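PDB 1S7J: phenazine biosynthesis protein PhzF family, which probably acts as an isomerase of the PhzF family, although its own substrate and reaction are not established. Local coordinates for residues Gln55-Arg60 / Glu91-Thr96; Ala131-Lys136 / Phe148-Glu153; Glu154-Ile159 / Val175-Ser180. One frame throughout, in Å; residues are numbered along the deposited sequence.

Contact 1. Residues Gln55-Arg60 / Glu91-Thr96; sequences QSYALR and ETLHFT
Y57 and F95 are partners in a single backbone bridge between strands 56-60 and 92-96. Y57 N donates to H94 O at 2.7 Å, with an angle of 155° at the hydrogen, and the donor lies in the plane of the H94 carbonyl. The return bond runs from T96 N to Y57 O, whose position is less certain. S56 CA also lies 3.1 Å from H94 O, a bent CA-H...O contact. Side chains add to both sides of the bridge. On one, L59 CD1 sits over a face of the F95 ring, 4.2 Å from its centroid and displaced toward the rim, a CH-pi contact. Y57 CB packs against F95 CD1 at 3.4 Å, while L93 CD1 comes obliquely to Y57 CE1 at 3.6 Å. On the other, T96 reaches both S56 and A58: CG2, anti to the carbonyl carbon, presses tightly on S56 CB at 3.4 Å, and OG1 rests 3.4 Å from A58 CA.

Further out, helix 72-85 packs on Y57 and L93 through L82 and on L59 through T75. A58 and R60 pair with strand 47-53, L93 and F95 with strand 100-107. The bridge joins strands 56-62 and 92-97, otherwise linked the long way round through intervening strands, consistent with closure of the helix-filled barrel of the DAP-epimerase fold. L59 lies about 9 Å, side chain to side chain, from E46, the predicted active-site residue. With one bridge between strands at 48° to each other, the polar seam is limited to main-chain bonds around Y57; aliphatic and aromatic packing beside it extends the join.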
loop_
_atom_site.group_PDB
_atom_site.type_symbol
_atom_site.label_atom_id
_atom_site.label_comp_id
_atom_site.label_asym_id
_atom_site.label_seq_id
_atom_site.Cartn_x
_atom_site.Cartn_y
_atom_site.Cartn_z
ATOM N N GLN A 55 14.434 -3.431 20.943
ATOM C CA GLN A 55 13.239 -2.619 21.169
ATOM C C GLN A 55 12.568 -2.309 19.834
ATOM O O GLN A 55 11.523 -1.640 19.772
ATOM C CB GLN A 55 13.642 -1.330 21.860
ATOM C CG GLN A 55 14.751 -0.591 21.135
ATOM C CD GLN A 55 15.361 0.480 21.966
ATOM O OE1 GLN A 55 14.780 1.551 22.154
ATOM N NE2 GLN A 55 16.546 0.215 22.513
ATOM N N SER A 56 13.207 -2.741 18.768
ATOM C CA SER A 56 12.701 -2.551 17.430
ATOM C C SER A 56 12.265 -3.920 16.901
ATOM O O SER A 56 12.576 -4.960 17.511
ATOM C CB SER A 56 13.801 -1.976 16.510
ATOM O OG SER A 56 14.184 -0.667 16.895
ATOM N N TYR A 57 11.489 -3.929 15.840
ATOM C CA TYR A 57 11.066 -5.181 15.242
ATOM C C TYR A 57 11.639 -5.266 13.832
ATOM O O TYR A 57 11.371 -4.400 12.990
ATOM C CB TYR A 57 9.532 -5.296 15.196
ATOM C CG TYR A 57 8.874 -5.616 16.521
ATOM C CD1 TYR A 57 8.450 -4.596 17.376
ATOM C CD2 TYR A 57 8.629 -6.940 16.902
ATOM C CE1 TYR A 57 7.800 -4.879 18.566
ATOM C CE2 TYR A 57 7.981 -7.235 18.094
ATOM C CZ TYR A 57 7.566 -6.197 18.923
ATOM O OH TYR A 57 6.910 -6.477 20.101
ATOM N N ALA A 58 12.471 -6.264 13.600
ATOM C CA ALA A 58 13.072 -6.471 12.300
ATOM C C ALA A 58 11.991 -6.986 11.316
ATOM O O ALA A 58 11.400 -8.038 11.538
ATOM C CB ALA A 58 14.207 -7.470 12.405
ATOM N N LEU A 59 11.717 -6.209 10.267
ATOM C CA LEU A 59 10.719 -6.589 9.270
ATOM C C LEU A 59 11.345 -7.237 8.047
ATOM O O LEU A 59 12.478 -6.933 7.676
ATOM C CB LEU A 59 9.901 -5.378 8.830
ATOM C CG LEU A 59 8.405 -5.395 9.152
ATOM C CD1 LEU A 59 7.763 -4.177 8.533
ATOM C CD2 LEU A 59 7.733 -6.674 8.642
ATOM N N ARG A 60 10.536 -8.054 7.374
ATOM C CA ARG A 60 10.939 -8.788 6.188
ATOM C C ARG A 60 9.657 -9.071 5.381
ATOM O O ARG A 60 8.682 -9.582 5.933
ATOM C CB ARG A 60 11.559 -10.108 6.606
ATOM C CG ARG A 60 12.735 -10.545 5.807
ATOM C CD ARG A 60 14.015 -10.295 6.559
ATOM N NE ARG A 60 14.885 -11.473 6.573
ATOM C CZ ARG A 60 15.483 -11.984 5.493
ATOM N NH1 ARG A 60 16.259 -13.055 5.604
ATOM N NH2 ARG A 60 15.300 -11.432 4.309
ATOM N N GLU A 91 2.541 3.849 21.868
ATOM C CA GLU A 91 1.728 4.227 20.724
ATOM C C GLU A 91 2.485 4.161 19.389
ATOM O O GLU A 91 1.890 4.365 18.327
ATOM C CB GLU A 91 1.148 5.639 20.902
ATOM C CG GLU A 91 2.174 6.770 20.704
ATOM C CD GLU A 91 1.540 8.166 20.574
ATOM O OE1 GLU A 91 2.285 9.156 20.713
ATOM O OE2 GLU A 91 0.314 8.272 20.318
ATOM N N THR A 92 3.777 3.874 19.434
ATOM C CA THR A 92 4.561 3.802 18.208
ATOM C C THR A 92 5.480 2.595 18.153
ATOM O O THR A 92 6.206 2.300 19.090
ATOM C CB THR A 92 5.387 5.106 17.980
ATOM O OG1 THR A 92 4.500 6.215 17.839
ATOM C CG2 THR A 92 6.209 5.008 16.725
ATOM N N LEU A 93 5.423 1.902 17.022
ATOM C CA LEU A 93 6.225 0.706 16.777
ATOM C C LEU A 93 7.431 1.069 15.871
ATOM O O LEU A 93 7.283 1.813 14.899
ATOM C CB LEU A 93 5.342 -0.350 16.095
ATOM C CG LEU A 93 5.197 -1.772 16.655
ATOM C CD1 LEU A 93 5.810 -1.905 18.038
ATOM C CD2 LEU A 93 3.715 -2.149 16.667
ATOM N N HIS A 94 8.600 0.541 16.203
ATOM C CA HIS A 94 9.805 0.820 15.436
ATOM C C HIS A 94 10.344 -0.436 14.788
ATOM O O HIS A 94 10.623 -1.420 15.471
ATOM C CB HIS A 94 10.879 1.439 16.351
ATOM C CG HIS A 94 10.443 2.712 17.010
ATOM N ND1 HIS A 94 10.148 3.857 16.293
ATOM C CD2 HIS A 94 10.187 3.001 18.306
ATOM C CE1 HIS A 94 9.723 4.793 17.124
ATOM N NE2 HIS A 94 9.734 4.306 18.346
ATOM N N PHE A 95 10.495 -0.413 13.471
ATOM C CA PHE A 95 10.998 -1.565 12.743
ATOM C C PHE A 95 12.382 -1.320 12.176
ATOM O O PHE A 95 12.763 -0.185 11.932
ATOM C CB PHE A 95 10.043 -1.921 11.594
ATOM C CG PHE A 95 8.650 -2.236 12.035
ATOM C CD1 PHE A 95 8.326 -3.509 12.521
ATOM C CD2 PHE A 95 7.652 -1.282 11.955
ATOM C CE1 PHE A 95 7.022 -3.816 12.921
ATOM C CE2 PHE A 95 6.340 -1.574 12.351
ATOM C CZ PHE A 95 6.029 -2.847 12.837
ATOM N N THR A 96 13.139 -2.404 11.964
ATOM C CA THR A 96 14.466 -2.302 11.389
ATOM C C THR A 96 14.588 -3.096 10.074
ATOM O O THR A 96 15.223 -4.128 10.008
ATOM C CB THR A 96 15.588 -2.703 12.365
ATOM O OG1 THR A 96 15.507 -4.090 12.715
ATOM C CG2 THR A 96 15.488 -1.878 13.614
#

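Contact 2. Residues Ala131-Lys136 / Phe148-Glu153; sequences AALGTK and FVLKDE
The F148 ring is approached obliquely by L133 CD2, whose nearest ring atom is CD1 at 3.8 Å; the ring of Y129 meets it too, the two planes inclined by about 45°. The same L133 methyl reaches L150 CD1 at 4.2 Å, so one leucine branch touches both F148 and L150. T135 then takes over: its CG2, held between the backbone N and the carbonyl carbon while OG1 lies anti to N (chi1 -167°), packs on L150 CG at 3.9 Å.

Helix 127-133 stops here in a Schellman motif, with G134 at positive phi as the C-prime residue, T135 N bonded to E130 O and G134 N to A131 O. The chain that leaves it passes strand 146-149, consistent with the second barrel of a DAP-epimerase-like fold, with the helix end on its outer side. L133 and L150 both also touch V177 of the neighbouring strand 175-180.

Polar atoms at the margin are joined by a water. It donates to K136 O at 2.9 Å, accepts from K151 N at 2.6 Å and has T135 OG1 at 3.3 Å, linking the two backbones without direct bonds. Just beyond, D152 N-caps helix 153-158, its OD1 also bonded to T155 OG1.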
loop_
_atom_site.group_PDB
_atom_site.type_symbol
_atom_site.label_atom_id
_atom_site.label_comp_id
_atom_site.label_asym_id
_atom_site.label_seq_id
_atom_site.Cartn_x
_atom_site.Cartn_y
_atom_site.Cartn_z
ATOM N N ALA A 131 -5.210 5.307 -24.453
ATOM C CA ALA A 131 -5.615 4.087 -25.133
ATOM C C ALA A 131 -5.690 2.920 -24.151
ATOM O O ALA A 131 -6.701 2.222 -24.083
ATOM C CB ALA A 131 -4.635 3.764 -26.262
ATOM N N ALA A 132 -4.595 2.706 -23.411
ATOM C CA ALA A 132 -4.519 1.625 -22.433
ATOM C C ALA A 132 -5.551 1.789 -21.304
ATOM O O ALA A 132 -6.096 0.806 -20.809
ATOM C CB ALA A 132 -3.111 1.538 -21.860
ATOM N N LEU A 133 -5.783 3.036 -20.895
ATOM C CA LEU A 133 -6.754 3.341 -19.832
ATOM C C LEU A 133 -8.176 3.245 -20.331
ATOM O O LEU A 133 -9.083 2.867 -19.580
ATOM C CB LEU A 133 -6.522 4.752 -19.304
ATOM C CG LEU A 133 -5.803 4.940 -17.975
ATOM C CD1 LEU A 133 -4.570 4.045 -17.871
ATOM C CD2 LEU A 133 -5.435 6.397 -17.842
ATOM N N GLY A 134 -8.376 3.640 -21.583
ATOM C CA GLY A 134 -9.695 3.622 -22.166
ATOM C C GLY A 134 -10.496 4.826 -21.707
ATOM O O GLY A 134 -11.717 4.741 -21.522
ATOM N N THR A 135 -9.818 5.955 -21.521
ATOM C CA THR A 135 -10.486 7.177 -21.087
ATOM C C THR A 135 -9.592 8.386 -21.318
ATOM O O THR A 135 -8.425 8.241 -21.717
ATOM C CB THR A 135 -10.874 7.098 -19.582
ATOM O OG1 THR A 135 -11.789 8.151 -19.256
ATOM C CG2 THR A 135 -9.619 7.203 -18.698
ATOM N N LYS A 136 -10.138 9.578 -21.108
ATOM C CA LYS A 136 -9.393 10.809 -21.280
ATOM C C LYS A 136 -8.558 11.167 -20.047
ATOM O O LYS A 136 -9.058 11.201 -18.920
ATOM C CB LYS A 136 -10.323 11.978 -21.606
ATOM C CG LYS A 136 -9.576 13.291 -21.859
ATOM C CD LYS A 136 -10.511 14.484 -21.916
ATOM C CE LYS A 136 -9.732 15.774 -22.156
ATOM N NZ LYS A 136 -10.621 16.973 -22.168
ATOM N N PHE A 148 -1.740 9.846 -13.809
ATOM C CA PHE A 148 -2.765 10.469 -14.649
ATOM C C PHE A 148 -3.958 10.950 -13.861
ATOM O O PHE A 148 -4.410 10.284 -12.941
ATOM C CB PHE A 148 -3.232 9.481 -15.715
ATOM C CG PHE A 148 -2.122 8.802 -16.447
ATOM C CD1 PHE A 148 -2.029 7.414 -16.464
ATOM C CD2 PHE A 148 -1.145 9.552 -17.121
ATOM C CE1 PHE A 148 -0.996 6.775 -17.134
ATOM C CE2 PHE A 148 -0.109 8.923 -17.793
ATOM C CZ PHE A 148 -0.031 7.528 -17.801
ATOM N N VAL A 149 -4.471 12.111 -14.226
ATOM C CA VAL A 149 -5.640 12.675 -13.565
ATOM C C VAL A 149 -6.818 12.480 -14.517
ATOM O O VAL A 149 -6.712 12.770 -15.707
ATOM C CB VAL A 149 -5.442 14.174 -13.245
ATOM C CG1 VAL A 149 -6.659 14.729 -12.519
ATOM C CG2 VAL A 149 -4.181 14.362 -12.399
ATOM N N LEU A 150 -7.911 11.935 -14.004
ATOM C CA LEU A 150 -9.085 11.669 -14.822
ATOM C C LEU A 150 -10.256 12.595 -14.522
ATOM O O LEU A 150 -10.174 13.451 -13.634
ATOM C CB LEU A 150 -9.497 10.199 -14.666
ATOM C CG LEU A 150 -8.738 9.098 -15.441
ATOM C CD1 LEU A 150 -7.256 9.401 -15.612
ATOM C CD2 LEU A 150 -8.935 7.774 -14.727
ATOM N N LYS A 151 -11.345 12.409 -15.253
ATOM C CA LYS A 151 -12.547 13.231 -15.121
ATOM C C LYS A 151 -13.163 13.331 -13.709
ATOM O O LYS A 151 -13.308 14.425 -13.174
ATOM C CB LYS A 151 -13.617 12.766 -16.125
ATOM C CG LYS A 151 -14.877 13.628 -16.137
ATOM C CD LYS A 151 -15.936 13.067 -17.075
ATOM C CE LYS A 151 -17.218 13.904 -17.004
ATOM N NZ LYS A 151 -18.280 13.416 -17.938
ATOM N N ASP A 152 -13.565 12.192 -13.151
ATOM C CA ASP A 152 -14.182 12.164 -11.809
ATOM C C ASP A 152 -14.024 10.812 -11.127
ATOM O O ASP A 152 -13.327 9.931 -11.636
ATOM C CB ASP A 152 -15.675 12.547 -11.891
ATOM C CG ASP A 152 -16.446 11.766 -12.987
ATOM O OD1 ASP A 152 -15.941 10.749 -13.510
ATOM O OD2 ASP A 152 -17.571 12.194 -13.314
ATOM N N GLU A 153 -14.660 10.646 -9.962
ATOM C CA GLU A 153 -14.563 9.377 -9.237
ATOM C C GLU A 153 -15.254 8.260 -10.000
ATOM O O GLU A 153 -14.777 7.123 -10.024
ATOM C CB GLU A 153 -15.168 9.489 -7.838
ATOM C CG GLU A 153 -15.071 8.178 -7.052
ATOM C CD GLU A 153 -15.723 8.230 -5.674
ATOM O OE1 GLU A 153 -16.079 7.149 -5.162
ATOM O OE2 GLU A 153 -15.862 9.335 -5.097
HETATM O O HOH W 1 -11.518 10.825 -17.365
#

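Contact 3. Residues Glu154-Ile159 / Val175-Ser180; sequences ETVAKI and VIVTAS
V156 carries most of the contact with V177 and A179. Its CB points from helix 154-158 toward strand 175-180, and the two methyls divide there. CG1, anti to the backbone N (chi1 175°), reaches V177 CG2 at 3.9 Å, the two valine side chains sliding past each other in opposite directions. CG2, anti to the carbonyl carbon, goes to the next residue on the same face of the strand: it lies 3.5 Å from A179 CB, tighter than usual for two carbons, and 3.6 Å from T178 O. A single valine therefore spans two successive side chains on one face of the strand and the carbonyl between them. The helix and strand axes approach to 8.1 Å, and the packing is tightest at A179.

One turn on, where the helix ends, I159 adds a looser touch, its CD1 standing 4.4 Å from V177 CG1. V177 is thus met on both of its branches, CG2 by V156 and CG1 by I159. The interface between the segments is entirely apolar in its side chains, but the end of the helix has a polar tie nearby: R189 NH2, from the adjacent strand 186-192, hydrogen-bonds to V156 O in the last turn and to I159 O just past it, carbonyls that would probably favour its positive charge.

The strand's alternation separates two environments. V177 and A179 face the helix, whereas T178 points away from it and, like I176, packs on L210 of helix 207-218; T178 also meets W214. Helix 154-158 runs roughly antiparallel to the strand, at 150°. An outer helix laid on a strand whose other face covers a central helix is consistent with the second barrel lobe of the DAP-epimerase fold, to which PhzF proteins belong.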
loop_
_atom_site.group_PDB
_atom_site.type_symbol
_atom_site.label_atom_id
_atom_site.label_comp_id
_atom_site.label_asym_id
_atom_site.label_seq_id
_atom_site.Cartn_x
_atom_site.Cartn_y
_atom_site.Cartn_z
ATOM N N GLU A 154 -16.399 8.579 -10.590
ATOM C CA GLU A 154 -17.159 7.619 -11.352
ATOM C C GLU A 154 -16.312 7.023 -12.487
ATOM O O GLU A 154 -16.398 5.830 -12.771
ATOM C CB GLU A 154 -18.409 8.265 -11.936
ATOM C CG GLU A 154 -19.425 7.227 -12.470
ATOM C CD GLU A 154 -20.465 7.848 -13.376
ATOM O OE1 GLU A 154 -20.180 8.926 -13.958
ATOM O OE2 GLU A 154 -21.562 7.259 -13.524
ATOM N N THR A 155 -15.514 7.860 -13.128
ATOM C CA THR A 155 -14.670 7.401 -14.230
ATOM C C THR A 155 -13.481 6.563 -13.752
ATOM O O THR A 155 -13.078 5.611 -14.426
ATOM C CB THR A 155 -14.144 8.595 -15.081
ATOM O OG1 THR A 155 -15.261 9.311 -15.648
ATOM C CG2 THR A 155 -13.239 8.092 -16.207
ATOM N N VAL A 156 -12.905 6.938 -12.618
ATOM C CA VAL A 156 -11.762 6.220 -12.064
ATOM C C VAL A 156 -12.190 4.819 -11.675
ATOM O O VAL A 156 -11.514 3.830 -11.993
ATOM C CB VAL A 156 -11.197 6.965 -10.809
ATOM C CG1 VAL A 156 -10.089 6.168 -10.173
ATOM C CG2 VAL A 156 -10.676 8.321 -11.207
ATOM N N ALA A 157 -13.303 4.749 -10.968
ATOM C CA ALA A 157 -13.868 3.506 -10.505
ATOM C C ALA A 157 -14.243 2.575 -11.659
ATOM O O ALA A 157 -13.890 1.398 -11.660
ATOM C CB ALA A 157 -15.088 3.787 -9.650
ATOM N N LYS A 158 -14.933 3.140 -12.654
ATOM C CA LYS A 158 -15.411 2.386 -13.808
ATOM C C LYS A 158 -14.418 1.821 -14.831
ATOM O O LYS A 158 -14.683 0.775 -15.429
ATOM C CB LYS A 158 -16.497 3.191 -14.546
ATOM C CG LYS A 158 -17.859 3.246 -13.823
ATOM C CD LYS A 158 -19.066 3.172 -14.764
ATOM C CE LYS A 158 -20.317 2.700 -14.012
ATOM N NZ LYS A 158 -20.681 3.557 -12.845
ATOM N N ILE A 159 -13.285 2.492 -15.035
ATOM C CA ILE A 159 -12.311 2.021 -16.029
ATOM C C ILE A 159 -11.777 0.605 -15.879
ATOM O O ILE A 159 -11.630 0.080 -14.768
ATOM C CB ILE A 159 -11.090 2.977 -16.179
ATOM C CG1 ILE A 159 -10.280 3.034 -14.877
ATOM C CG2 ILE A 159 -11.550 4.347 -16.632
ATOM C CD1 ILE A 159 -8.852 3.540 -15.063
ATOM N N VAL A 175 1.278 2.685 -12.640
ATOM C CA VAL A 175 0.419 3.732 -13.161
ATOM C C VAL A 175 -0.613 4.103 -12.109
ATOM O O VAL A 175 -1.262 3.230 -11.520
ATOM C CB VAL A 175 -0.311 3.271 -14.452
ATOM C CG1 VAL A 175 -1.345 4.306 -14.879
ATOM C CG2 VAL A 175 0.697 3.027 -15.570
ATOM N N ILE A 176 -0.745 5.389 -11.857
ATOM C CA ILE A 176 -1.687 5.893 -10.887
ATOM C C ILE A 176 -2.716 6.709 -11.614
ATOM O O ILE A 176 -2.397 7.384 -12.590
ATOM C CB ILE A 176 -0.994 6.809 -9.842
ATOM C CG1 ILE A 176 0.126 6.051 -9.121
ATOM C CG2 ILE A 176 -2.021 7.325 -8.836
ATOM C CD1 ILE A 176 0.915 6.901 -8.147
ATOM N N VAL A 177 -3.965 6.604 -11.183
ATOM C CA VAL A 177 -5.057 7.349 -11.767
ATOM C C VAL A 177 -5.789 8.004 -10.600
ATOM O O VAL A 177 -6.004 7.366 -9.563
ATOM C CB VAL A 177 -6.020 6.423 -12.586
ATOM C CG1 VAL A 177 -5.282 5.817 -13.784
ATOM C CG2 VAL A 177 -6.569 5.316 -11.709
ATOM N N THR A 178 -6.164 9.264 -10.762
ATOM C CA THR A 178 -6.830 10.009 -9.689
ATOM C C THR A 178 -7.970 10.873 -10.198
ATOM O O THR A 178 -8.209 10.967 -11.402
ATOM C CB THR A 178 -5.837 10.962 -8.977
ATOM O OG1 THR A 178 -4.489 10.515 -9.188
ATOM C CG2 THR A 178 -6.113 10.998 -7.511
ATOM N N ALA A 179 -8.665 11.516 -9.263
ATOM C CA ALA A 179 -9.776 12.405 -9.574
ATOM C C ALA A 179 -10.442 12.881 -8.284
ATOM O O ALA A 179 -10.268 12.271 -7.227
ATOM C CB ALA A 179 -10.786 11.706 -10.455
ATOM N N SER A 180 -11.177 13.987 -8.368
ATOM C CA SER A 180 -11.877 14.527 -7.203
ATOM C C SER A 180 -12.902 13.524 -6.693
ATOM O O SER A 180 -13.730 13.007 -7.471
ATOM C CB SER A 180 -12.597 15.846 -7.552
ATOM O OG SER A 180 -11.683 16.902 -7.791
#

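How the contacts relate
The contacts follow one another along the chain. Contact 1 stands apart: its centre is 39 Å from that of contact 2 and 34 Å from that of contact 3, across the middle of the molecule. Contacts 2 and 3 are neighbours, with centres 6 Å apart. Strand 146-149 is followed, after a short turn, by helix 153-158 and pairs in parallel with strand 175-180, F148 N reaching I176 O at 2.8 Å in a probable hydrogen bond. This is consistent with two lobes: contact 1 in the one that carries the predicted active-site residue E46, contacts 2 and 3 packing helices against a strand pair of the other, away from that residue.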